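Local coordinates for B-type Cna protein (Enterococcus faecium, PDB 6FWY), which is of unknown function but is a surface protein whose thioester domain may, as in related bacterial adhesins, attach covalently to host molecules, at residues Lys183-Phe191 with Asn212-Ile222; Val224-Phe235 with Lys271-Arg279. All coordinates share one frame; numbering follows the deposited sequence. Where two conformers were deposited one is given.

Interaction 1 of 2, residues Lys183-Phe191 with Asn212-Ile222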
loop_
_atom_site.group_PDB
_atom_site.type_symbol
_atom_site.label_atom_id
_atom_site.label_comp_id
_atom_site.label_asym_id
_atom_site.label_seq_id
_atom_site.Cartn_x
_atom_site.Cartn_y
_atom_site.Cartn_z
ATOM N N LYS A 183 -7.834 1.588 7.022
ATOM C CA LYS A 183 -6.493 1.867 7.551
ATOM C C LYS A 183 -6.611 2.431 8.970
ATOM O O LYS A 183 -7.627 2.998 9.332
ATOM C CB LYS A 183 -5.747 2.860 6.652
ATOM C CG LYS A 183 -5.671 2.490 5.170
ATOM C CD LYS A 183 -4.836 1.245 4.910
ATOM C CE LYS A 183 -4.922 0.783 3.448
ATOM N NZ LYS A 183 -4.455 1.819 2.486
ATOM N N THR A 184 -5.550 2.269 9.755
ATOM C CA THR A 184 -5.502 2.787 11.123
ATOM C C THR A 184 -4.948 4.222 11.115
ATOM O O THR A 184 -4.094 4.581 10.273
ATOM C CB THR A 184 -4.674 1.873 12.075
ATOM O OG1 THR A 184 -3.270 1.986 11.791
ATOM C CG2 THR A 184 -5.067 0.384 11.922
ATOM N N GLY A 185 -5.453 5.029 12.044
ATOM C CA GLY A 185 -5.096 6.437 12.165
ATOM C C GLY A 185 -6.215 7.225 12.831
ATOM O O GLY A 185 -6.886 6.711 13.716
ATOM N N ASN A 186 -6.405 8.474 12.410
ATOM C CA ASN A 186 -7.487 9.341 12.919
ATOM C C ASN A 186 -7.889 10.330 11.839
ATOM O O ASN A 186 -7.300 10.333 10.758
ATOM C CB ASN A 186 -7.069 10.075 14.227
ATOM C CG ASN A 186 -5.844 10.943 14.057
ATOM O OD1 ASN A 186 -5.625 11.569 13.021
ATOM N ND2 ASN A 186 -5.046 11.006 15.091
ATOM N N ALA A 187 -8.887 11.152 12.130
ATOM C CA ALA A 187 -9.330 12.194 11.211
ATOM C C ALA A 187 -9.482 13.539 11.915
ATOM O O ALA A 187 -9.787 13.606 13.103
ATOM C CB ALA A 187 -10.647 11.795 10.556
ATOM N N LYS A 188 -9.253 14.587 11.135
ATOM C CA LYS A 188 -9.380 15.973 11.558
ATOM C C LYS A 188 -10.606 16.566 10.885
ATOM O O LYS A 188 -10.763 16.462 9.665
ATOM C CB LYS A 188 -8.133 16.766 11.138
ATOM C CG LYS A 188 -8.238 18.281 11.310
ATOM C CD LYS A 188 -6.901 18.966 11.510
ATOM C CE LYS A 188 -7.095 20.254 12.283
ATOM N NZ LYS A 188 -6.308 21.341 11.650
ATOM N N LEU A 189 -11.475 17.196 11.673
ATOM C CA LEU A 189 -12.644 17.875 11.123
ATOM C C LEU A 189 -12.304 19.293 10.683
ATOM O O LEU A 189 -11.610 20.004 11.400
ATOM C CB LEU A 189 -13.773 17.888 12.162
ATOM C CG LEU A 189 -14.190 16.521 12.714
ATOM C CD1 LEU A 189 -15.403 16.685 13.600
ATOM C CD2 LEU A 189 -14.520 15.535 11.574
ATOM N N THR A 190 -12.772 19.682 9.500
ATOM C CA THR A 190 -12.679 21.054 9.013
ATOM C C THR A 190 -14.088 21.541 8.742
ATOM O O THR A 190 -14.843 20.920 7.991
ATOM C CB THR A 190 -11.850 21.160 7.712
ATOM O OG1 THR A 190 -10.490 20.843 8.002
ATOM C CG2 THR A 190 -11.860 22.576 7.134
ATOM N N PHE A 191 -14.442 22.668 9.353
ATOM C CA PHE A 191 -15.754 23.280 9.149
ATOM C C PHE A 191 -15.688 24.250 7.989
ATOM O O PHE A 191 -14.827 25.126 7.951
ATOM C CB PHE A 191 -16.254 23.903 10.442
ATOM C CG PHE A 191 -16.586 22.866 11.476
ATOM C CD1 PHE A 191 -17.824 22.257 11.509
ATOM C CD2 PHE A 191 -15.616 22.451 12.365
ATOM C CE1 PHE A 191 -18.105 21.258 12.427
ATOM C CE2 PHE A 191 -15.875 21.446 13.304
ATOM C CZ PHE A 191 -17.122 20.841 13.327
ATOM N N ASN A 212 -10.537 19.020 17.573
ATOM C CA ASN A 212 -11.189 18.660 16.288
ATOM C C ASN A 212 -10.792 17.300 15.701
ATOM O O ASN A 212 -10.922 17.092 14.496
ATOM C CB ASN A 212 -11.008 19.778 15.232
ATOM C CG ASN A 212 -11.907 20.981 15.490
ATOM O OD1 ASN A 212 -11.409 22.064 15.776
ATOM N ND2 ASN A 212 -13.229 20.788 15.458
ATOM N N THR A 213 -10.365 16.359 16.545
ATOM C CA THR A 213 -9.860 15.065 16.082
ATOM C C THR A 213 -10.806 13.942 16.509
ATOM O O THR A 213 -11.270 13.930 17.630
ATOM C CB THR A 213 -8.425 14.834 16.590
ATOM O OG1 THR A 213 -7.621 15.961 16.234
ATOM C CG2 THR A 213 -7.797 13.571 15.970
ATOM N N VAL A 214 -11.102 13.025 15.591
ATOM C CA VAL A 214 -12.008 11.895 15.836
ATOM C C VAL A 214 -11.312 10.587 15.498
ATOM O O VAL A 214 -10.327 10.561 14.743
ATOM C CB VAL A 214 -13.338 11.998 15.048
ATOM C CG1 VAL A 214 -14.092 13.261 15.415
ATOM C CG2 VAL A 214 -13.119 11.980 13.537
ATOM N N LYS A 215 -11.828 9.503 16.056
ATOM C CA LYS A 215 -11.308 8.182 15.773
ATOM C C LYS A 215 -11.964 7.620 14.521
ATOM O O LYS A 215 -13.052 8.024 14.170
ATOM C CB LYS A 215 -11.532 7.268 16.974
ATOM C CG LYS A 215 -10.576 7.588 18.108
ATOM C CD LYS A 215 -11.147 7.181 19.459
ATOM C CE LYS A 215 -10.063 7.072 20.521
ATOM N NZ LYS A 215 -9.405 5.722 20.502
ATOM N N LEU A 216 -11.254 6.701 13.871
ATOM C CA LEU A 216 -11.764 5.930 12.725
ATOM C C LEU A 216 -12.419 4.648 13.218
ATOM O O LEU A 216 -11.972 4.065 14.203
ATOM C CB LEU A 216 -10.624 5.563 11.779
ATOM C CG LEU A 216 -9.779 6.711 11.261
ATOM C CD1 LEU A 216 -8.750 6.199 10.247
ATOM C CD2 LEU A 216 -10.646 7.779 10.629
ATOM N N ASN A 217 -13.444 4.196 12.502
ATOM C CA ASN A 217 -14.242 3.025 12.897
ATOM C C ASN A 217 -14.834 3.227 14.297
ATOM O O ASN A 217 -14.711 2.387 15.195
ATOM C CB ASN A 217 -13.425 1.738 12.759
ATOM C CG ASN A 217 -12.895 1.551 11.339
ATOM O OD1 ASN A 217 -13.648 1.666 10.388
ATOM N ND2 ASN A 217 -11.604 1.315 11.193
ATOM N N SER A 218 -15.476 4.376 14.452
ATOM C CA SER A 218 -16.020 4.831 15.722
ATOM C C SER A 218 -17.201 5.756 15.438
ATOM O O SER A 218 -17.809 5.683 14.373
ATOM C CB SER A 218 -14.916 5.558 16.511
ATOM O OG SER A 218 -15.335 5.847 17.835
ATOM N N SER A 219 -17.550 6.610 16.388
ATOM C CA SER A 219 -18.525 7.654 16.133
ATOM C C SER A 219 -18.213 8.900 16.924
ATOM O O SER A 219 -17.400 8.877 17.833
ATOM C CB SER A 219 -19.941 7.158 16.416
ATOM O OG SER A 219 -20.026 6.511 17.654
ATOM N N PHE A 220 -18.830 9.999 16.527
ATOM C CA PHE A 220 -18.786 11.234 17.280
ATOM C C PHE A 220 -20.109 11.955 17.142
ATOM O O PHE A 220 -20.909 11.634 16.285
ATOM C CB PHE A 220 -17.614 12.135 16.847
ATOM C CG PHE A 220 -17.696 12.606 15.443
ATOM C CD1 PHE A 220 -18.394 13.765 15.123
ATOM C CD2 PHE A 220 -17.080 11.901 14.432
ATOM C CE1 PHE A 220 -18.516 14.178 13.808
ATOM C CE2 PHE A 220 -17.143 12.327 13.119
ATOM C CZ PHE A 220 -17.884 13.463 12.803
ATOM N N THR A 221 -20.314 12.947 17.999
ATOM C CA THR A 221 -21.543 13.729 18.038
ATOM C C THR A 221 -21.200 15.217 18.049
ATOM O O THR A 221 -20.341 15.647 18.804
ATOM C CB THR A 221 -22.408 13.302 19.233
ATOM O OG1 THR A 221 -22.820 11.947 19.045
ATOM C CG2 THR A 221 -23.653 14.163 19.363
ATOM N N ILE A 222 -21.853 15.975 17.172
ATOM C CA ILE A 222 -21.802 17.428 17.162
ATOM C C ILE A 222 -23.048 17.929 17.891
ATOM O O ILE A 222 -24.145 17.420 17.665
ATOM C CB ILE A 222 -21.745 17.998 15.719
ATOM C CG1 ILE A 222 -20.441 17.566 15.055
ATOM C CG2 ILE A 222 -21.838 19.525 15.723
ATOM C CD1 ILE A 222 -20.309 17.930 13.601
#
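Leu189 and Asn212 meet where strand 185-191 pairs antiparallel with the short strand 213-215, in one sheet of a beta sandwich. The chain then crosses over to strand 218-222 in the facing sheet. Leu189 N donates to Asn212 O at 2.9 Å and almost straight (175°). Two further backbone bonds join Ala187 and Val214 in a hydrogen-bonded pair. The side chain of Leu189 points into the sandwich. Its CG sits beside the backbone N (chi1 -55°), which brings CD1 over one face of the Phe220 ring, 4.0 Å from Phe220 CE1. The same methyl touches Val214 CG1, and the two side chains cross at about a right angle. Ile161 of strand 159-169 packs against both Leu189 and Phe220. Leu216 leads the chain out of this pairing. Its CD2 rests against Ala187 CB at 4.0 Å, and its CD1 lies 3.5 Å from Lys183 O. Phe159 touches Leu216 and Ala187 from the facing sheet. At the far end of the strand the ring of Phe191 meets Ile222 CD1 at its edge. Asn212 ND2 lies at the edge too, in the ring plane and 3.5 Å from Phe191 CE2, with the amide turned 61° to the ring.

Interaction 2 of 2, residues Val224-Phe235 with Lys271-Arg279; sequences VPVTTPSGTLSF and KSLSAKWTR
The indole of Trp277 is covered on both faces. Gly231 O lies over the centre of one face, 3.4 Å above the plane, and Thr232 N sits on the same side nearer the rim. On the opposite face Val224 CG1 makes a CH-pi contact, 3.9 Å from the centroid of the six-membered ring. Leu233 CB meets the ring at its edge, 3.7 Å from Trp277 CZ3. Trp277 NE1 donates to Pro229 O at 2.9 Å, but the bond is bent (142°) and the donor stands above the carbonyl plane, off the lone pairs. Phe235 carries Leu273 CB over one face. The guanidinium of Arg279 has Thr227 O above one face, where the angles are too poor for a hydrogen bond.

These groups belong to the beta hairpin of strands 231-250 and 258-277, antiparallel here with regular register. Gly231, Leu233 and Phe235 form hydrogen-bonded pairs with Trp277, Ala275 and Leu273. Trp277 has CG between its backbone N and carbonyl carbon (chi1 62°), and this lays the ring across the backbone of the partner strand at Gly231, which has no side chain there. Val224 belongs to the facing sheet of the sandwich, as does His173, whose ring also meets the indole, so the indole lies between the two sheets.

On the other surface of the hairpin Thr232 CG2 touches Lys276 CG at 3.9 Å. Between Val224 and Gly231 the chain makes a type I turn from Pro225 to Thr228. Both the N and the OG1 of Thr228 bond to Pro225 O, and Thr228 CG2 packs near the indole, 3.6 Å from Trp277 NE1. Beyond the strand end, Arg279 N donates to Ser230 OG at 2.8 Å.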
loop_
_atom_site.group_PDB
_atom_site.type_symbol
_atom_site.label_atom_id
_atom_site.label_comp_id
_atom_site.label_asym_id
_atom_site.label_seq_id
_atom_site.Cartn_x
_atom_site.Cartn_y
_atom_site.Cartn_z
ATOM N N VAL A 224 -25.263 21.437 18.964
ATOM C CA VAL A 224 -25.539 22.825 18.607
ATOM C C VAL A 224 -26.578 23.315 19.610
ATOM O O VAL A 224 -27.635 22.705 19.723
ATOM C CB VAL A 224 -26.085 22.937 17.158
ATOM C CG1 VAL A 224 -26.442 24.380 16.803
ATOM C CG2 VAL A 224 -25.068 22.382 16.158
ATOM N N PRO A 225 -26.282 24.404 20.350
ATOM C CA PRO A 225 -27.262 24.869 21.353
ATOM C C PRO A 225 -28.643 25.154 20.758
ATOM O O PRO A 225 -28.738 25.736 19.671
ATOM C CB PRO A 225 -26.624 26.149 21.893
ATOM C CG PRO A 225 -25.174 26.004 21.652
ATOM C CD PRO A 225 -25.050 25.223 20.372
ATOM N N VAL A 226 -29.703 24.736 21.455
ATOM C CA VAL A 226 -31.080 24.972 20.965
ATOM C C VAL A 226 -31.446 26.462 20.891
ATOM O O VAL A 226 -32.435 26.827 20.288
ATOM C CB VAL A 226 -32.163 24.193 21.767
ATOM C CG1 VAL A 226 -31.940 22.681 21.655
ATOM C CG2 VAL A 226 -32.239 24.630 23.227
ATOM N N THR A 227 -30.647 27.322 21.508
ATOM C CA THR A 227 -30.757 28.780 21.343
ATOM C C THR A 227 -30.262 29.314 19.998
ATOM O O THR A 227 -30.536 30.462 19.647
ATOM C CB THR A 227 -30.066 29.543 22.502
ATOM O OG1 THR A 227 -28.764 28.995 22.774
ATOM C CG2 THR A 227 -30.882 29.382 23.768
ATOM N N THR A 228 -29.547 28.486 19.235
ATOM C CA THR A 228 -28.988 28.901 17.963
ATOM C C THR A 228 -30.114 29.178 16.961
ATOM O O THR A 228 -31.036 28.361 16.842
ATOM C CB THR A 228 -28.062 27.804 17.418
ATOM O OG1 THR A 228 -27.102 27.467 18.417
ATOM C CG2 THR A 228 -27.341 28.250 16.146
ATOM N N PRO A 229 -30.046 30.319 16.240
ATOM C CA PRO A 229 -30.978 30.593 15.139
ATOM C C PRO A 229 -31.033 29.466 14.095
ATOM O O PRO A 229 -30.013 28.860 13.793
ATOM C CB PRO A 229 -30.412 31.867 14.515
ATOM C CG PRO A 229 -29.692 32.557 15.623
ATOM C CD PRO A 229 -29.152 31.467 16.494
ATOM N N SER A 230 -32.227 29.199 13.573
ATOM C CA SER A 230 -32.439 28.125 12.601
ATOM C C SER A 230 -31.433 28.205 11.465
ATOM O O SER A 230 -31.154 29.292 10.959
ATOM C CB SER A 230 -33.850 28.188 12.027
ATOM O OG SER A 230 -34.822 28.020 13.056
ATOM N N GLY A 231 -30.848 27.076 11.094
ATOM C CA GLY A 231 -29.858 27.085 10.024
ATOM C C GLY A 231 -29.101 25.784 9.828
ATOM O O GLY A 231 -29.553 24.705 10.231
ATOM N N THR A 232 -27.944 25.906 9.191
ATOM C CA THR A 232 -27.138 24.762 8.818
ATOM C C THR A 232 -25.661 24.988 9.109
ATOM O O THR A 232 -25.173 26.116 9.187
ATOM C CB THR A 232 -27.265 24.443 7.316
ATOM O OG1 THR A 232 -26.822 25.572 6.558
ATOM C CG2 THR A 232 -28.712 24.113 6.936
ATOM N N LEU A 233 -24.964 23.872 9.214
ATOM C CA LEU A 233 -23.536 23.814 9.408
ATOM C C LEU A 233 -23.022 22.766 8.428
ATOM O O LEU A 233 -23.664 21.739 8.243
ATOM C CB LEU A 233 -23.286 23.343 10.841
ATOM C CG LEU A 233 -21.886 23.022 11.286
ATOM C CD1 LEU A 233 -21.014 24.270 11.129
ATOM C CD2 LEU A 233 -21.953 22.591 12.742
ATOM N N SER A 234 -21.876 23.008 7.805
ATOM C CA SER A 234 -21.268 21.998 6.937
ATOM C C SER A 234 -19.831 21.721 7.348
ATOM O O SER A 234 -19.143 22.593 7.849
ATOM C CB SER A 234 -21.381 22.402 5.458
ATOM O OG SER A 234 -20.637 23.572 5.181
ATOM N N PHE A 235 -19.390 20.482 7.152
ATOM C CA PHE A 235 -18.011 20.084 7.468
ATOM C C PHE A 235 -17.554 18.878 6.655
ATOM O O PHE A 235 -18.352 18.240 5.966
ATOM C CB PHE A 235 -17.859 19.803 8.973
ATOM C CG PHE A 235 -18.570 18.562 9.455
ATOM C CD1 PHE A 235 -19.918 18.587 9.773
ATOM C CD2 PHE A 235 -17.876 17.372 9.618
ATOM C CE1 PHE A 235 -20.575 17.435 10.211
ATOM C CE2 PHE A 235 -18.513 16.216 10.061
ATOM C CZ PHE A 235 -19.864 16.246 10.359
ATOM N N LYS A 271 -16.514 12.876 2.246
ATOM C CA LYS A 271 -17.465 13.793 1.635
ATOM C C LYS A 271 -17.846 14.972 2.553
ATOM O O LYS A 271 -17.558 14.973 3.752
ATOM C CB LYS A 271 -18.743 13.042 1.255
ATOM C CG LYS A 271 -18.521 11.911 0.265
ATOM C CD LYS A 271 -19.595 10.841 0.393
ATOM C CE LYS A 271 -19.301 9.683 -0.556
ATOM N NZ LYS A 271 -20.585 9.114 -1.041
ATOM N N SER A 272 -18.498 15.962 1.966
ATOM C CA SER A 272 -19.066 17.080 2.685
ATOM C C SER A 272 -20.375 16.664 3.364
ATOM O O SER A 272 -21.222 16.031 2.744
ATOM C CB SER A 272 -19.327 18.238 1.726
ATOM O OG SER A 272 -19.811 19.381 2.437
ATOM N N LEU A 273 -20.520 17.019 4.631
ATOM C CA LEU A 273 -21.719 16.717 5.427
ATOM C C LEU A 273 -22.358 17.991 5.919
ATOM O O LEU A 273 -21.657 18.962 6.151
ATOM C CB LEU A 273 -21.317 15.864 6.628
ATOM C CG LEU A 273 -20.731 14.509 6.224
ATOM C CD1 LEU A 273 -19.387 14.267 6.873
ATOM C CD2 LEU A 273 -21.724 13.415 6.569
ATOM N N SER A 274 -23.680 17.986 6.060
ATOM C CA SER A 274 -24.437 19.094 6.666
ATOM C C SER A 274 -25.274 18.634 7.851
ATOM O O SER A 274 -25.902 17.587 7.789
ATOM C CB SER A 274 -25.388 19.754 5.650
ATOM O OG SER A 274 -24.662 20.336 4.596
ATOM N N ALA A 275 -25.263 19.431 8.915
ATOM C CA ALA A 275 -26.189 19.299 10.032
ATOM C C ALA A 275 -27.177 20.448 9.893
ATOM O O ALA A 275 -26.770 21.582 9.647
ATOM C CB ALA A 275 -25.447 19.402 11.372
ATOM N N LYS A 276 -28.461 20.162 10.058
ATOM C CA LYS A 276 -29.512 21.172 9.954
ATOM C C LYS A 276 -30.371 21.139 11.219
ATOM O O LYS A 276 -30.650 20.072 11.736
ATOM C CB LYS A 276 -30.341 20.905 8.700
ATOM C CG LYS A 276 -31.522 21.844 8.492
ATOM C CD LYS A 276 -32.088 21.746 7.070
ATOM C CE LYS A 276 -33.612 21.886 6.985
ATOM N NZ LYS A 276 -34.175 23.128 7.600
ATOM N N TRP A 277 -30.792 22.314 11.707
ATOM C CA TRP A 277 -31.656 22.429 12.887
ATOM C C TRP A 277 -32.628 23.600 12.752
ATOM O O TRP A 277 -32.372 24.562 12.022
ATOM C CB TRP A 277 -30.808 22.614 14.155
ATOM C CG TRP A 277 -30.013 23.869 14.106
ATOM C CD1 TRP A 277 -30.398 25.108 14.559
ATOM C CD2 TRP A 277 -28.725 24.041 13.509
ATOM N NE1 TRP A 277 -29.420 26.032 14.293
ATOM C CE2 TRP A 277 -28.380 25.408 13.647
ATOM C CE3 TRP A 277 -27.822 23.171 12.869
ATOM C CZ2 TRP A 277 -27.167 25.925 13.182
ATOM C CZ3 TRP A 277 -26.615 23.685 12.404
ATOM C CH2 TRP A 277 -26.297 25.050 12.569
ATOM N N THR A 278 -33.727 23.529 13.500
ATOM C CA THR A 278 -34.703 24.615 13.561
ATOM C C THR A 278 -34.878 25.044 15.017
ATOM O O THR A 278 -35.056 24.208 15.895
ATOM C CB THR A 278 -36.049 24.205 12.918
ATOM O OG1 THR A 278 -36.567 23.038 13.553
ATOM C CG2 THR A 278 -35.859 23.894 11.458
ATOM N N ARG A 279 -34.805 26.348 15.261
ATOM C CA ARG A 279 -34.954 26.901 16.599
ATOM C C ARG A 279 -36.411 26.778 17.025
ATOM O O ARG A 279 -37.333 27.164 16.276
ATOM C CB ARG A 279 -34.561 28.384 16.633
ATOM C CG ARG A 279 -34.656 29.021 18.005
ATOM C CD ARG A 279 -33.890 30.329 18.099
ATOM N NE ARG A 279 -33.932 30.868 19.451
ATOM C CZ ARG A 279 -33.328 31.989 19.860
ATOM N NH1 ARG A 279 -32.597 32.732 19.029
ATOM N NH2 ARG A 279 -33.455 32.382 21.132
#

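Both interactions lie in the same beta sandwich, and each runs from one sheet to the other. They share strand 218-225: interaction 1 uses its earlier part, interaction 2 its end. Strands 185-191 and 231-250 are neighbours in one sheet, and there Phe191 reaches Phe235 and Leu233. Across the sandwich Ile222 CD1 packs on Phe235 CE1 at 3.4 Å. Interaction 1 has a short strand pairing and an aliphatic and phenylalanine interior. Interaction 2 has the longer pairing and lies farther from the centre of the chain. Its interior is built round an indole, while serines, threonines and charged side chains fill its more exposed surface.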